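Arginine decarboxylase (Campylobacter jejuni subsp. jejuni, PDB 3NZP) probably catalyses the decarboxylation of arginine to agmatine with pyridoxal 5'-phosphate as cofactor, a step in polyamine and spermidine biosynthesis. Local coordinates at residues Ser321-Ala326 with Val516-Glu521; Tyr83-Asn88 with Tyr106-Gly111. All blocks are in the same frame, centred on the assembly; numbering follows the deposited sequence.

Both contacts are buried and both border the same pyridoxal phosphate, but with different chemistry. Interaction 1 joins the short helix 323-326 to a loop between strands 510-513 and 534-540 of the mixed sheet; its two sides meet through van der Waals touches and a CA-H...O contact, and both supply hydrogen bonds to the phosphate. Interaction 2 lies within the barrel, where parallel strands are held by backbone hydrogen bonds and Pro84 lies against C5A and ring atom C5, giving the cofactor mainly nonpolar cover. They touch where Tyr519 N probably bonds to Val87 O and Asn88 ND2 to Glu521 OE2, knitting the loop to the turn and loop that follow the first barrel strand.

Interaction 1 (Ser321-Ala326 with Val516-Glu521); sequences SGRFVA and VGAYQE. With PLP (pyridoxal-5'-phosphate), chain E.
Arg323 and Tyr519 meet beside the cofactor phosphate, an example of two separate parts of a chain brought together by a shared ligand. The Arg323 side chain leaves the short helix with CB 3.8 Å from PLP O2P. CG stands anti to the backbone N (chi1 -178°) and lies 4.3 Å from Ala518 CB. After CD, a bend at chi3 (-69°) sets NE and turns the chain toward its planar tip. There CZ and NH1 pass beside the Tyr519 ring, and Tyr519 CD2 sits over one face of the guanidinium, toward its rim, 3.6 Å from NH1. The two planes are 50° apart, short of a parallel stack. The polar ends of the guanidinium find partners beyond the two segments: NH1 bonds to Ser236 OG and NH2 to Tyr279 OH.

The phosphate is gripped from both segments. Arg323 N donates to PLP O2P at 2.7 Å, and Gly322 N donates to that same oxygen. Tyr519 OH donates a hydrogen bond to PLP O3P at 2.6 Å; this oxygen lies at the ring edge, in the ring plane. Ser236 OG and Gly274 N are also hydrogen-bonded to the cofactor. Arg323 NH1 and the cofactor thus share Ser236 as a partner, and the positive guanidinium probably adds to the favourable field around the phosphate.

Farther along, Ala326 CB lies 4.4 Å from Ala518 CB. The turn of the loop is braced by Gln520 NE2, which donates to Ala518 O. Helix 323-326 follows barrel strand 316-319, with helix 52-72 packed against Phe324 and Val325, while residues 516-521 come from the loop between strands 510-513 and 534-540 of the mixed sheet, so the cofactor site lies where barrel and sheet domain meet.

Interaction 2 (Tyr83-Asn88 with Tyr106-Gly111); sequences YPLKVN and YGLEAG. With PLP (pyridoxal-5'-phosphate), chain E.
Tyr83 and Tyr106 bring flat groups to the contact by their edges. The Tyr83 ring has Leu108 CD2 at its edge, 3.8 Å from CD1, and Asn88 O also lies in its plane, accepting a hydrogen bond from Tyr83 OH on a lone pair at 2.7 Å. Phe93 of helix 91-100 meets the same ring with planes about 50° apart. Tyr106 turns its rim to the neighbouring strand, CE1 lying 3.6 Å from Tyr83 CB.

Strand 79-84, helix 91-100 and strand 107-110 form the first beta-alpha-beta unit of the eight-stranded barrel, the fold of the pyridoxal-binding domain. Its parallel pairing here is a ladder: Tyr83 N donates to Gly107 O, Glu109 N to Tyr83 O, and Leu85 N to Glu109 O at 3.1 Å and 170°. Lys86, in the following turn, binds the cofactor and is predicted to carry it covalently, though unattached here.

Tyr83 and Leu108 occupy one face of the sheet, where Leu108 CD2 also touches Leu85 CD2. On the other, Glu109's bend at chi2 (-85°) brings CD round and OE2 lies 3.2 Å from Pro84 CA, while OE1 bonds to Asn132 ND2. Pro84 CG rests against PLP C5A at 3.6 Å.

Interaction 1 (Ser321-Ala326 with Val516-Glu521)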
loop_
_atom_site.group_PDB
_atom_site.type_symbol
_atom_site.label_atom_id
_atom_site.label_comp_id
_atom_site.label_asym_id
_atom_site.label_seq_id
_atom_site.Cartn_x
_atom_site.Cartn_y
_atom_site.Cartn_z
ATOM N N SER B 321 15.503 -1.030 16.562
ATOM C CA SER B 321 14.576 -2.087 16.198
ATOM C C SER B 321 13.171 -1.662 16.560
ATOM O O SER B 321 12.808 -1.621 17.738
ATOM C CB SER B 321 14.923 -3.360 16.957
ATOM O OG SER B 321 16.297 -3.659 16.797
ATOM N N GLY B 322 12.380 -1.332 15.551
ATOM C CA GLY B 322 11.019 -0.920 15.809
ATOM C C GLY B 322 10.050 -2.067 15.613
ATOM O O GLY B 322 9.211 -2.344 16.467
ATOM N N ARG B 323 10.164 -2.751 14.482
ATOM C CA ARG B 323 9.268 -3.856 14.198
ATOM C C ARG B 323 9.177 -4.823 15.378
ATOM O O ARG B 323 8.088 -5.205 15.797
ATOM C CB ARG B 323 9.742 -4.603 12.959
ATOM C CG ARG B 323 8.848 -5.751 12.564
ATOM C CD ARG B 323 9.537 -6.596 11.524
ATOM N NE ARG B 323 9.672 -5.924 10.236
ATOM C CZ ARG B 323 8.706 -5.872 9.326
ATOM N NH1 ARG B 323 8.904 -5.242 8.183
ATOM N NH2 ARG B 323 7.536 -6.450 9.557
ATOM N N PHE B 324 10.324 -5.197 15.925
ATOM C CA PHE B 324 10.384 -6.132 17.036
ATOM C C PHE B 324 9.547 -5.721 18.242
ATOM O O PHE B 324 8.761 -6.516 18.784
ATOM C CB PHE B 324 11.835 -6.308 17.468
ATOM C CG PHE B 324 12.029 -7.380 18.475
ATOM C CD1 PHE B 324 12.206 -8.697 18.075
ATOM C CD2 PHE B 324 11.999 -7.081 19.833
ATOM C CE1 PHE B 324 12.347 -9.714 19.012
ATOM C CE2 PHE B 324 12.137 -8.084 20.781
ATOM C CZ PHE B 324 12.311 -9.408 20.371
ATOM N N VAL B 325 9.701 -4.472 18.659
ATOM C CA VAL B 325 8.989 -3.973 19.828
ATOM C C VAL B 325 7.524 -3.612 19.573
ATOM O O VAL B 325 6.695 -3.639 20.491
ATOM C CB VAL B 325 9.762 -2.759 20.423
ATOM C CG1 VAL B 325 9.663 -1.573 19.510
ATOM C CG2 VAL B 325 9.246 -2.434 21.790
ATOM N N ALA B 326 7.183 -3.323 18.324
ATOM C CA ALA B 326 5.810 -2.941 18.028
ATOM C C ALA B 326 4.891 -4.014 17.432
ATOM O O ALA B 326 3.672 -3.934 17.561
ATOM C CB ALA B 326 5.815 -1.717 17.147
ATOM N N VAL B 516 0.237 -7.591 13.958
ATOM C CA VAL B 516 -0.134 -6.590 12.986
ATOM C C VAL B 516 0.120 -5.168 13.509
ATOM O O VAL B 516 -0.308 -4.184 12.912
ATOM C CB VAL B 516 -1.604 -6.811 12.628
ATOM C CG1 VAL B 516 -2.493 -6.354 13.771
ATOM C CG2 VAL B 516 -1.915 -6.144 11.334
ATOM N N GLY B 517 0.857 -5.073 14.611
ATOM C CA GLY B 517 1.138 -3.779 15.203
ATOM C C GLY B 517 2.289 -2.989 14.596
ATOM O O GLY B 517 2.658 -1.930 15.099
ATOM N N ALA B 518 2.869 -3.475 13.512
ATOM C CA ALA B 518 3.967 -2.744 12.912
ATOM C C ALA B 518 3.776 -2.539 11.408
ATOM O O ALA B 518 3.443 -3.474 10.671
ATOM C CB ALA B 518 5.265 -3.459 13.182
ATOM N N TYR B 519 3.964 -1.303 10.958
ATOM C CA TYR B 519 3.827 -1.001 9.549
ATOM C C TYR B 519 2.440 -1.206 8.902
ATOM O O TYR B 519 2.241 -0.808 7.763
ATOM C CB TYR B 519 4.861 -1.810 8.776
ATOM C CG TYR B 519 6.268 -1.353 9.017
ATOM C CD1 TYR B 519 6.627 -0.029 8.775
ATOM C CD2 TYR B 519 7.261 -2.250 9.430
ATOM C CE1 TYR B 519 7.936 0.395 8.923
ATOM C CE2 TYR B 519 8.581 -1.837 9.583
ATOM C CZ TYR B 519 8.910 -0.512 9.320
ATOM O OH TYR B 519 10.209 -0.079 9.391
ATOM N N GLN B 520 1.475 -1.803 9.588
ATOM C CA GLN B 520 0.182 -2.005 8.940
ATOM C C GLN B 520 -0.724 -0.809 8.952
ATOM O O GLN B 520 -1.308 -0.449 7.936
ATOM C CB GLN B 520 -0.552 -3.160 9.577
ATOM C CG GLN B 520 0.285 -4.379 9.543
ATOM C CD GLN B 520 0.763 -4.646 8.145
ATOM O OE1 GLN B 520 -0.025 -5.009 7.275
ATOM N NE2 GLN B 520 2.068 -4.449 7.908
ATOM N N GLU B 521 -0.856 -0.190 10.110
ATOM C CA GLU B 521 -1.723 0.957 10.209
ATOM C C GLU B 521 -1.186 2.110 9.379
ATOM O O GLU B 521 -1.963 2.794 8.708
ATOM C CB GLU B 521 -1.858 1.370 11.664
ATOM C CG GLU B 521 -2.110 0.211 12.600
ATOM C CD GLU B 521 -2.343 0.685 13.999
ATOM O OE1 GLU B 521 -3.325 1.428 14.202
ATOM O OE2 GLU B 521 -1.544 0.331 14.891
HETATM N N1 PLP E . 16.436 2.657 11.542
HETATM C C2 PLP E . 16.330 3.452 10.472
HETATM C C2A PLP E . 17.395 4.484 10.219
HETATM C C3 PLP E . 15.206 3.336 9.600
HETATM O O3 PLP E . 15.088 4.155 8.504
HETATM C C4 PLP E . 14.208 2.309 9.889
HETATM C C4A PLP E . 13.029 2.129 9.018
HETATM C C5 PLP E . 14.398 1.490 11.068
HETATM C C6 PLP E . 15.539 1.702 11.854
HETATM C C5A PLP E . 13.396 0.395 11.462
HETATM O O4P PLP E . 13.887 -0.915 11.125
HETATM P P PLP E . 12.781 -2.007 11.589
HETATM O O1P PLP E . 13.387 -3.349 11.514
HETATM O O2P PLP E . 12.299 -1.743 13.093
HETATM O O3P PLP E . 11.517 -1.954 10.611
#

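Interaction 2 (Tyr83-Asn88 with Tyr106-Gly111)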
loop_
_atom_site.group_PDB
_atom_site.type_symbol
_atom_site.label_atom_id
_atom_site.label_comp_id
_atom_site.label_asym_id
_atom_site.label_seq_id
_atom_site.Cartn_x
_atom_site.Cartn_y
_atom_site.Cartn_z
ATOM N N TYR B 83 13.325 3.899 19.311
ATOM C CA TYR B 83 12.150 3.501 18.538
ATOM C C TYR B 83 11.870 4.337 17.304
ATOM O O TYR B 83 11.466 5.491 17.390
ATOM C CB TYR B 83 10.886 3.504 19.389
ATOM C CG TYR B 83 9.639 3.253 18.558
ATOM C CD1 TYR B 83 8.714 4.269 18.318
ATOM C CD2 TYR B 83 9.389 2.000 17.997
ATOM C CE1 TYR B 83 7.573 4.043 17.541
ATOM C CE2 TYR B 83 8.249 1.769 17.219
ATOM C CZ TYR B 83 7.348 2.795 16.999
ATOM O OH TYR B 83 6.222 2.580 16.242
ATOM N N PRO B 84 12.065 3.748 16.126
ATOM C CA PRO B 84 11.808 4.498 14.907
ATOM C C PRO B 84 10.300 4.675 14.759
ATOM O O PRO B 84 9.559 3.708 14.540
ATOM C CB PRO B 84 12.422 3.611 13.833
ATOM C CG PRO B 84 12.204 2.234 14.361
ATOM C CD PRO B 84 12.506 2.372 15.830
ATOM N N LEU B 85 9.856 5.920 14.902
ATOM C CA LEU B 85 8.443 6.254 14.799
ATOM C C LEU B 85 7.843 5.819 13.471
ATOM O O LEU B 85 6.658 5.500 13.393
ATOM C CB LEU B 85 8.240 7.752 14.987
ATOM C CG LEU B 85 8.378 8.250 16.423
ATOM C CD1 LEU B 85 8.598 9.756 16.397
ATOM C CD2 LEU B 85 7.133 7.875 17.254
ATOM N N LYS B 86 8.672 5.781 12.434
ATOM C CA LYS B 86 8.195 5.395 11.116
ATOM C C LYS B 86 7.447 4.054 11.048
ATOM O O LYS B 86 6.658 3.857 10.134
ATOM C CB LYS B 86 9.353 5.392 10.114
ATOM C CG LYS B 86 10.183 4.136 10.108
ATOM C CD LYS B 86 9.959 3.338 8.842
ATOM C CE LYS B 86 10.468 4.076 7.606
ATOM N NZ LYS B 86 11.936 4.387 7.634
ATOM N N VAL B 87 7.670 3.135 11.991
ATOM C CA VAL B 87 6.971 1.843 11.933
ATOM C C VAL B 87 5.557 1.920 12.503
ATOM O O VAL B 87 4.757 1.003 12.316
ATOM C CB VAL B 87 7.743 0.687 12.677
ATOM C CG1 VAL B 87 9.219 0.774 12.393
ATOM C CG2 VAL B 87 7.462 0.720 14.175
ATOM N N ASN B 88 5.265 3.011 13.207
ATOM C CA ASN B 88 3.948 3.226 13.789
ATOM C C ASN B 88 3.929 4.519 14.569
ATOM O O ASN B 88 4.549 4.607 15.624
ATOM C CB ASN B 88 3.580 2.092 14.738
ATOM C CG ASN B 88 2.140 2.173 15.173
ATOM O OD1 ASN B 88 1.606 3.272 15.352
ATOM N ND2 ASN B 88 1.495 1.028 15.337
ATOM N N TYR B 106 14.521 4.505 26.982
ATOM C CA TYR B 106 14.212 4.181 25.596
ATOM C C TYR B 106 14.013 5.484 24.823
ATOM O O TYR B 106 13.236 6.346 25.231
ATOM C CB TYR B 106 12.942 3.325 25.556
ATOM C CG TYR B 106 12.863 2.349 24.406
ATOM C CD1 TYR B 106 12.797 2.798 23.092
ATOM C CD2 TYR B 106 12.849 0.978 24.632
ATOM C CE1 TYR B 106 12.718 1.910 22.027
ATOM C CE2 TYR B 106 12.769 0.075 23.573
ATOM C CZ TYR B 106 12.705 0.546 22.270
ATOM O OH TYR B 106 12.618 -0.338 21.206
ATOM N N GLY B 107 14.716 5.626 23.707
ATOM C CA GLY B 107 14.617 6.842 22.920
ATOM C C GLY B 107 13.668 6.771 21.740
ATOM O O GLY B 107 12.932 5.799 21.580
ATOM N N LEU B 108 13.685 7.815 20.914
ATOM C CA LEU B 108 12.823 7.895 19.742
ATOM C C LEU B 108 13.623 8.310 18.523
ATOM O O LEU B 108 14.565 9.103 18.614
ATOM C CB LEU B 108 11.689 8.905 19.964
ATOM C CG LEU B 108 10.546 8.520 20.910
ATOM C CD1 LEU B 108 9.581 9.675 21.079
ATOM C CD2 LEU B 108 9.824 7.325 20.346
ATOM N N GLU B 109 13.239 7.775 17.375
ATOM C CA GLU B 109 13.915 8.090 16.129
ATOM C C GLU B 109 12.902 8.778 15.226
ATOM O O GLU B 109 11.734 8.402 15.202
ATOM C CB GLU B 109 14.435 6.792 15.497
ATOM C CG GLU B 109 15.265 6.968 14.244
ATOM C CD GLU B 109 14.421 7.084 12.995
ATOM O OE1 GLU B 109 14.965 7.511 11.956
ATOM O OE2 GLU B 109 13.212 6.745 13.038
ATOM N N ALA B 110 13.333 9.802 14.505
ATOM C CA ALA B 110 12.431 10.508 13.608
ATOM C C ALA B 110 13.109 10.646 12.262
ATOM O O ALA B 110 14.336 10.742 12.181
ATOM C CB ALA B 110 12.097 11.870 14.166
ATOM N N GLY B 111 12.308 10.654 11.204
ATOM C CA GLY B 111 12.862 10.770 9.871
ATOM C C GLY B 111 12.154 11.817 9.036
ATOM O O GLY B 111 12.141 11.731 7.811
HETATM N N1 PLP E . 16.436 2.657 11.542
HETATM C C2 PLP E . 16.330 3.452 10.472
HETATM C C2A PLP E . 17.395 4.484 10.219
HETATM C C3 PLP E . 15.206 3.336 9.600
HETATM O O3 PLP E . 15.088 4.155 8.504
HETATM C C4 PLP E . 14.208 2.309 9.889
HETATM C C4A PLP E . 13.029 2.129 9.018
HETATM C C5 PLP E . 14.398 1.490 11.068
HETATM C C6 PLP E . 15.539 1.702 11.854
HETATM C C5A PLP E . 13.396 0.395 11.462
HETATM O O4P PLP E . 13.887 -0.915 11.125
HETATM P P PLP E . 12.781 -2.007 11.589
HETATM O O1P PLP E . 13.387 -3.349 11.514
HETATM O O2P PLP E . 12.299 -1.743 13.093
HETATM O O3P PLP E . 11.517 -1.954 10.611
#